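Local coordinates for protein sulfoquinovosidase (Escherichia coli, PDB 5AEG) that hydrolyses sulfoquinovosyl diacylglycerides, and simple sulfoquinovosides such as sulfoquinovosyl glycerol, releasing sulfoquinovose for sulfoglycolysis, at residues 343-348 with 352-357; 376-381 with 430-435; 416-419 with 424-427. One frame throughout, in Å; residues are numbered along the deposited sequence.

Interaction 1 of 3, residues 343-348 with 352-357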
# COMPACT_ATOMS: atom_id res chain seq x y z
N ASP A 343 12.38 -27.71 -6.07
CA ASP A 343 13.08 -27.60 -7.35
C ASP A 343 13.63 -26.24 -7.61
O ASP A 343 14.78 -26.10 -8.06
CB ASP A 343 12.07 -27.78 -8.50
CG ASP A 343 11.66 -29.18 -8.71
OD1 ASP A 343 12.29 -30.08 -8.08
OD2 ASP A 343 10.71 -29.36 -9.53
N LEU A 344 12.76 -25.21 -7.47
CA LEU A 344 13.23 -23.86 -7.84
C LEU A 344 14.41 -23.41 -7.03
O LEU A 344 15.27 -22.75 -7.60
CB LEU A 344 12.14 -22.75 -7.74
CG LEU A 344 10.96 -22.97 -8.66
CD1 LEU A 344 9.92 -21.85 -8.46
CD2 LEU A 344 11.38 -22.95 -10.13
N CYS A 345 14.43 -23.69 -5.74
CA CYS A 345 15.52 -23.22 -4.87
C CYS A 345 16.82 -23.97 -5.25
O CYS A 345 17.91 -23.39 -5.15
CB CYS A 345 15.22 -23.50 -3.40
SG CYS A 345 16.35 -22.65 -2.22
N GLU A 346 16.70 -25.24 -5.62
CA GLU A 346 17.90 -26.03 -6.03
C GLU A 346 18.50 -25.40 -7.28
O GLU A 346 19.70 -25.13 -7.39
CB GLU A 346 17.48 -27.50 -6.24
CG GLU A 346 18.63 -28.44 -6.62
CD GLU A 346 18.15 -29.82 -7.09
OE1 GLU A 346 16.94 -30.18 -6.91
OE2 GLU A 346 19.00 -30.56 -7.63
N GLU A 347 17.65 -25.12 -8.25
CA GLU A 347 18.07 -24.42 -9.43
C GLU A 347 18.75 -23.06 -9.14
O GLU A 347 19.84 -22.76 -9.64
CB GLU A 347 16.89 -24.29 -10.38
CG GLU A 347 17.18 -23.54 -11.66
CD GLU A 347 16.05 -23.63 -12.70
OE1 GLU A 347 14.86 -23.63 -12.32
OE2 GLU A 347 16.37 -23.68 -13.90
N ALA A 348 18.10 -22.27 -8.30
CA ALA A 348 18.69 -21.05 -7.79
C ALA A 348 20.05 -21.23 -7.12
O ALA A 348 20.98 -20.49 -7.42
CB ALA A 348 17.72 -20.38 -6.80
N GLY A 352 23.66 -19.50 -8.53
CA GLY A 352 24.04 -18.32 -7.70
C GLY A 352 22.93 -17.23 -7.71
O GLY A 352 23.22 -16.03 -7.63
N TYR A 353 21.67 -17.65 -7.85
CA TYR A 353 20.50 -16.73 -7.92
C TYR A 353 19.94 -16.28 -6.54
O TYR A 353 18.99 -15.44 -6.48
CB TYR A 353 19.37 -17.39 -8.74
CG TYR A 353 19.62 -17.60 -10.25
CD1 TYR A 353 20.65 -16.94 -10.91
CD2 TYR A 353 18.81 -18.46 -11.01
CE1 TYR A 353 20.87 -17.11 -12.27
CE2 TYR A 353 19.04 -18.64 -12.38
CZ TYR A 353 20.08 -17.95 -12.98
OH TYR A 353 20.39 -18.03 -14.30
N LEU A 354 20.49 -16.81 -5.44
CA LEU A 354 20.11 -16.47 -4.07
C LEU A 354 20.98 -15.40 -3.46
O LEU A 354 22.14 -15.24 -3.85
CB LEU A 354 20.08 -17.70 -3.19
CG LEU A 354 19.15 -18.83 -3.65
CD1 LEU A 354 19.24 -20.05 -2.75
CD2 LEU A 354 17.68 -18.38 -3.67
N ALA A 355 20.39 -14.59 -2.58
CA ALA A 355 21.16 -13.71 -1.74
C ALA A 355 22.07 -14.53 -0.88
O ALA A 355 21.74 -15.66 -0.52
CB ALA A 355 20.24 -12.90 -0.82
N LYS A 356 23.16 -13.92 -0.43
CA LYS A 356 24.06 -14.61 0.53
C LYS A 356 24.10 -14.07 1.92
O LYS A 356 23.59 -12.98 2.22
CB LYS A 356 25.46 -14.55 -0.07
CG LYS A 356 25.62 -15.66 -1.12
CD LYS A 356 26.10 -15.15 -2.44
CE LYS A 356 26.54 -16.32 -3.34
NZ LYS A 356 25.86 -17.64 -3.16
N ASP A 357 24.67 -14.87 2.81
CA ASP A 357 24.92 -14.49 4.18
C ASP A 357 26.38 -14.05 4.36
O ASP A 357 27.11 -13.99 3.37
CB ASP A 357 24.43 -15.54 5.18
CG ASP A 357 25.24 -16.85 5.19
OD1 ASP A 357 26.33 -16.95 4.60
OD2 ASP A 357 24.71 -17.76 5.88

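Interaction 2 of 3, residues 376-381 with 430-435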
# COMPACT_ATOMS: atom_id res chain seq x y z
N ASP A 376 17.60 -13.27 -5.34
CA ASP A 376 18.35 -12.01 -5.36
C ASP A 376 17.99 -11.21 -6.52
O ASP A 376 18.62 -11.28 -7.59
CB ASP A 376 19.87 -12.21 -5.26
CG ASP A 376 20.64 -10.87 -5.19
OD1 ASP A 376 20.01 -9.78 -5.25
OD2 ASP A 376 21.89 -10.91 -5.02
N LEU A 377 16.95 -10.38 -6.34
CA LEU A 377 16.43 -9.63 -7.47
C LEU A 377 17.42 -8.57 -8.06
O LEU A 377 17.11 -7.99 -9.12
CB LEU A 377 15.06 -8.95 -7.13
CG LEU A 377 13.93 -9.92 -6.74
CD1 LEU A 377 12.63 -9.20 -6.33
CD2 LEU A 377 13.65 -10.81 -7.91
N THR A 378 18.52 -8.26 -7.34
CA THR A 378 19.54 -7.32 -7.85
C THR A 378 20.54 -8.08 -8.78
O THR A 378 21.32 -7.47 -9.40
CB THR A 378 20.42 -6.68 -6.76
OG1 THR A 378 21.38 -7.61 -6.22
CG2 THR A 378 19.59 -6.16 -5.56
N ASN A 379 20.47 -9.40 -8.84
CA ASN A 379 21.21 -10.18 -9.83
C ASN A 379 20.45 -10.25 -11.12
O ASN A 379 19.37 -10.86 -11.23
CB ASN A 379 21.49 -11.57 -9.26
CG ASN A 379 22.23 -12.50 -10.25
OD1 ASN A 379 22.25 -12.29 -11.46
ND2 ASN A 379 22.79 -13.52 -9.71
N PRO A 380 20.96 -9.61 -12.14
CA PRO A 380 20.13 -9.54 -13.35
C PRO A 380 19.73 -10.91 -14.00
O PRO A 380 18.67 -11.02 -14.66
CB PRO A 380 20.98 -8.71 -14.32
CG PRO A 380 22.05 -8.04 -13.49
CD PRO A 380 22.26 -8.89 -12.28
N GLU A 381 20.52 -11.95 -13.78
CA GLU A 381 20.14 -13.25 -14.31
C GLU A 381 19.09 -13.90 -13.41
O GLU A 381 18.21 -14.60 -13.90
CB GLU A 381 21.36 -14.17 -14.42
CG GLU A 381 22.39 -13.68 -15.42
CD GLU A 381 23.74 -14.32 -15.16
OE1 GLU A 381 23.79 -15.57 -14.95
OE2 GLU A 381 24.75 -13.57 -15.17
N PRO A 430 10.36 -3.95 -2.39
CA PRO A 430 9.00 -4.14 -2.93
C PRO A 430 8.80 -3.70 -4.37
O PRO A 430 8.23 -4.41 -5.20
CB PRO A 430 8.11 -3.32 -1.92
CG PRO A 430 8.89 -3.35 -0.66
CD PRO A 430 10.36 -3.26 -1.09
N ALA A 431 9.24 -2.50 -4.73
CA ALA A 431 9.04 -2.09 -6.13
C ALA A 431 9.89 -2.90 -7.15
O ALA A 431 9.48 -3.02 -8.32
CB ALA A 431 9.29 -0.67 -6.30
N LEU A 432 11.02 -3.44 -6.68
CA LEU A 432 11.86 -4.32 -7.52
C LEU A 432 11.07 -5.60 -7.83
O LEU A 432 10.96 -6.05 -8.99
CB LEU A 432 13.13 -4.66 -6.77
CG LEU A 432 14.30 -5.28 -7.52
CD1 LEU A 432 14.60 -4.54 -8.83
CD2 LEU A 432 15.51 -5.24 -6.55
N TRP A 433 10.45 -6.16 -6.79
CA TRP A 433 9.53 -7.31 -6.94
C TRP A 433 8.34 -7.01 -7.80
O TRP A 433 7.99 -7.78 -8.69
CB TRP A 433 9.22 -7.84 -5.51
CG TRP A 433 8.19 -8.89 -5.37
CD1 TRP A 433 7.24 -8.93 -4.41
CD2 TRP A 433 8.06 -10.10 -6.11
NE1 TRP A 433 6.53 -10.11 -4.49
CE2 TRP A 433 6.96 -10.81 -5.59
CE3 TRP A 433 8.72 -10.62 -7.24
CZ2 TRP A 433 6.51 -12.02 -6.11
CZ3 TRP A 433 8.30 -11.85 -7.75
CH2 TRP A 433 7.18 -12.54 -7.17
N ALA A 434 7.75 -5.82 -7.62
CA ALA A 434 6.67 -5.39 -8.43
C ALA A 434 7.10 -5.29 -9.95
O ALA A 434 6.36 -5.73 -10.85
CB ALA A 434 6.11 -4.03 -7.96
N LYS A 435 8.28 -4.77 -10.19
CA LYS A 435 8.75 -4.60 -11.57
C LYS A 435 8.86 -5.98 -12.25
O LYS A 435 8.54 -6.11 -13.43
CB LYS A 435 10.12 -3.91 -11.59
CG LYS A 435 10.59 -3.44 -12.96
CD LYS A 435 11.97 -2.79 -12.89
CE LYS A 435 12.16 -1.89 -14.11
NZ LYS A 435 13.53 -1.93 -14.58

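Interaction 3 of 3, residues 416-419 with 424-427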
# COMPACT_ATOMS: atom_id res chain seq x y z
N LEU A 416 24.06 -8.82 -1.27
CA LEU A 416 23.41 -8.76 -2.54
C LEU A 416 24.40 -8.61 -3.67
O LEU A 416 25.45 -7.98 -3.50
CB LEU A 416 22.47 -7.54 -2.58
CG LEU A 416 21.44 -7.74 -1.46
CD1 LEU A 416 20.86 -6.47 -1.00
CD2 LEU A 416 20.44 -8.82 -1.85
N HIS A 417 23.98 -9.11 -4.82
CA HIS A 417 24.77 -9.13 -6.04
C HIS A 417 25.22 -7.76 -6.51
O HIS A 417 26.31 -7.65 -7.04
CB HIS A 417 24.02 -9.79 -7.15
CG HIS A 417 24.83 -10.07 -8.36
ND1 HIS A 417 24.93 -9.18 -9.41
CD2 HIS A 417 25.55 -11.16 -8.72
CE1 HIS A 417 25.71 -9.69 -10.35
NE2 HIS A 417 26.08 -10.89 -9.96
N ASN A 418 24.40 -6.74 -6.35
CA ASN A 418 24.80 -5.44 -6.77
C ASN A 418 25.79 -4.75 -5.78
O ASN A 418 26.13 -3.66 -6.01
CB ASN A 418 23.56 -4.56 -7.07
CG ASN A 418 22.77 -4.20 -5.79
OD1 ASN A 418 23.10 -4.64 -4.72
ND2 ASN A 418 21.76 -3.37 -5.92
N GLY A 419 26.16 -5.38 -4.69
CA GLY A 419 27.00 -4.84 -3.64
C GLY A 419 26.46 -3.65 -2.89
O GLY A 419 27.20 -2.99 -2.16
N ILE A 424 20.16 -0.46 2.72
CA ILE A 424 19.63 0.37 1.69
C ILE A 424 18.68 -0.37 0.75
O ILE A 424 17.66 0.19 0.26
CB ILE A 424 20.80 1.02 0.86
CG1 ILE A 424 21.73 1.89 1.77
CG2 ILE A 424 20.29 1.80 -0.37
CD1 ILE A 424 21.15 3.12 2.37
N MET A 425 18.98 -1.60 0.41
CA MET A 425 18.08 -2.34 -0.51
C MET A 425 16.73 -2.78 0.10
O MET A 425 15.78 -3.01 -0.64
CB MET A 425 18.81 -3.58 -1.07
CG MET A 425 19.95 -3.27 -2.09
SD MET A 425 19.52 -2.13 -3.41
CE MET A 425 18.17 -2.97 -4.13
N HIS A 426 16.70 -2.91 1.41
CA HIS A 426 15.52 -3.45 2.13
C HIS A 426 14.25 -2.68 1.74
O HIS A 426 13.30 -3.27 1.23
CB HIS A 426 15.75 -3.35 3.60
CG HIS A 426 14.54 -3.68 4.41
ND1 HIS A 426 14.11 -4.97 4.62
CD2 HIS A 426 13.62 -2.87 4.99
CE1 HIS A 426 12.99 -4.94 5.34
NE2 HIS A 426 12.66 -3.68 5.54
N ASN A 427 14.31 -1.36 1.81
CA ASN A 427 13.14 -0.50 1.49
C ASN A 427 12.86 -0.45 0.00
O ASN A 427 11.72 -0.24 -0.41
CB ASN A 427 13.32 0.92 2.01
CG ASN A 427 12.97 1.06 3.45
OD1 ASN A 427 12.35 0.20 4.06
ND2 ASN A 427 13.35 2.18 4.03

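Interaction 1 of 3, residues 343-348 with 352-357
Ala348 and Tyr353 meet where helix 343-351 ends in a Schellman motif, within the TIM-barrel domain of this family 31 glycoside hydrolase. Gly352 is the first residue to leave the helix, with a positive phi that turns the chain back on the last turn. Its N lies 3.1 Å from Ala348 O, and the same carbonyl accepts from Tyr353 N at 3.0 Å, a fairly straight bond whose donor is tilted 26° from the carbonyl plane. The turn brings Tyr353 and Leu354 back against the helix they have just left. Tyr353 touches it with the root of its side chain: CB sits 3.9 Å from Ala348 CB, while the ring continues past Ala348 CA at an oblique slant. That ring lies among aromatic neighbours, His351 at the end of helix 343-351 and Trp385 on helix 380-395, and Trp385 also packs on Ala348. Leu354 swings its CG away from its own carbonyl carbon, beside the backbone N (chi1 -58°), and the fork of the side chain opens over the helix. One branch goes to each of two residues three positions apart on the helix: CD2 rests on the methyl of Ala348 at 3.7 Å, and CD1 reaches the sulfur of Cys345. Leu354 CG lies against Ala348 CB as well. Cys345 holds its thiol opposite the backbone N (chi1 -168°), and Val338 of strand 337-339 packs against both Cys345 and Leu354. The contact is therefore apolar and mostly buried, apart from the backbone bond from Tyr353 N to Ala348 O. At its far side, Leu354 CD1 stands 3.9 Å from Cys345 SG.

Interaction 2 of 3, residues 376-381 with 430-435
Leu377 and Leu432 bring the two backbones to 7.0 Å between CA atoms, where a type I turn, Asp376 to Asn379, faces the side of helix 422-444. Asn379 N closes the turn on Asp376 O, and Asn379 is then the N-cap of helix 380-395, its OD1 accepting from Glu381 N. Leu377 points at the helix and spans two successive residues of it. Its CB meets Leu432 CG at 3.8 Å, and its CD1 reaches Trp433 CA at 3.7 Å, passing the indole at a slant. Leu432 extends toward the turn, its CG opposite the backbone N (chi1 -167°), and its CD2 also touches Thr378 CG2 at 4.3 Å. Within the turn, Asp376 OD1 takes Thr378 OG1 at 2.7 Å and Thr378 N at 3.0 Å, both from one face of the carboxylate, the second making an Asx turn. Trp433 NE1 is bonded to the backbone O of Asp405, the catalytic nucleophile. The chemistry is thus divided: the polar bonds lie within the turn and probably help to hold its shape, while between these two segments the touching groups are hydrocarbon, beside a tryptophan anchored at the nucleophile's backbone.

Interaction 3 of 3, residues 416-419 with 424-427
Met425 and Leu416 meet through side chains that both turn CG away from their own carbonyl carbon, at chi1 -71° and -60°, while Asn418 places its CG between N and C (chi1 69°). In Met425 a bend at chi2 then sets SD toward Asn418, and a second at chi3 turns the CE methyl. Leu416 reaches across to the near part of this bent chain: CD1 is 3.5 Å from Met425 CG, a tight contact for two carbons, and about as close to CB. Farther along, Asn418 approaches the methionine from the opposite direction, leading with ND2. This nitrogen gives a weak hydrogen bond to Met425 SD, 3.6 Å from Asn418 ND2 but nearly straight. The amide's other end is engaged as well, OD1 accepting from Val420 N, so both ends of the group have partners and its rotation is probably fixed. Met425 is thus touched by hydrocarbon near its root and by an amide N-H at its sulfur. Residues 416-419 of the loop form a type I turn, closed by Gly419 N on Leu416 O at 2.9 Å, and Gly419 leaves it with positive phi. Beyond it, Thr378 OG1 bonds to Asn418 N, and Thr378 also packs on Met425. The arrangement is that of a beta turn in a beta-to-alpha loop, folded onto the first turn of the helix that follows strand 401-404 in the TIM barrel.

The three contacts form a connected patch of the TIM-barrel domain. Interaction 1 is joined to interaction 2 by Tyr353 O and Asp376 N, 2.8 Å apart, and their centres lie about 14 Å from each other. Interactions 2 and 3 are closer, about 10 Å between centres, and share helix 422-444; Asp376 OD2 stands 2.8 Å from His417 N, so the two type I turns are bonded to one another. Asp376 therefore links all three. Interaction 2 comes nearest the catalytic centre, the Trp433 side chain lying about 6 Å from that of the nucleophile Asp405, whereas the side chain of Cys345 in interaction 1 is about 9 Å from that of substrate-binding Trp304.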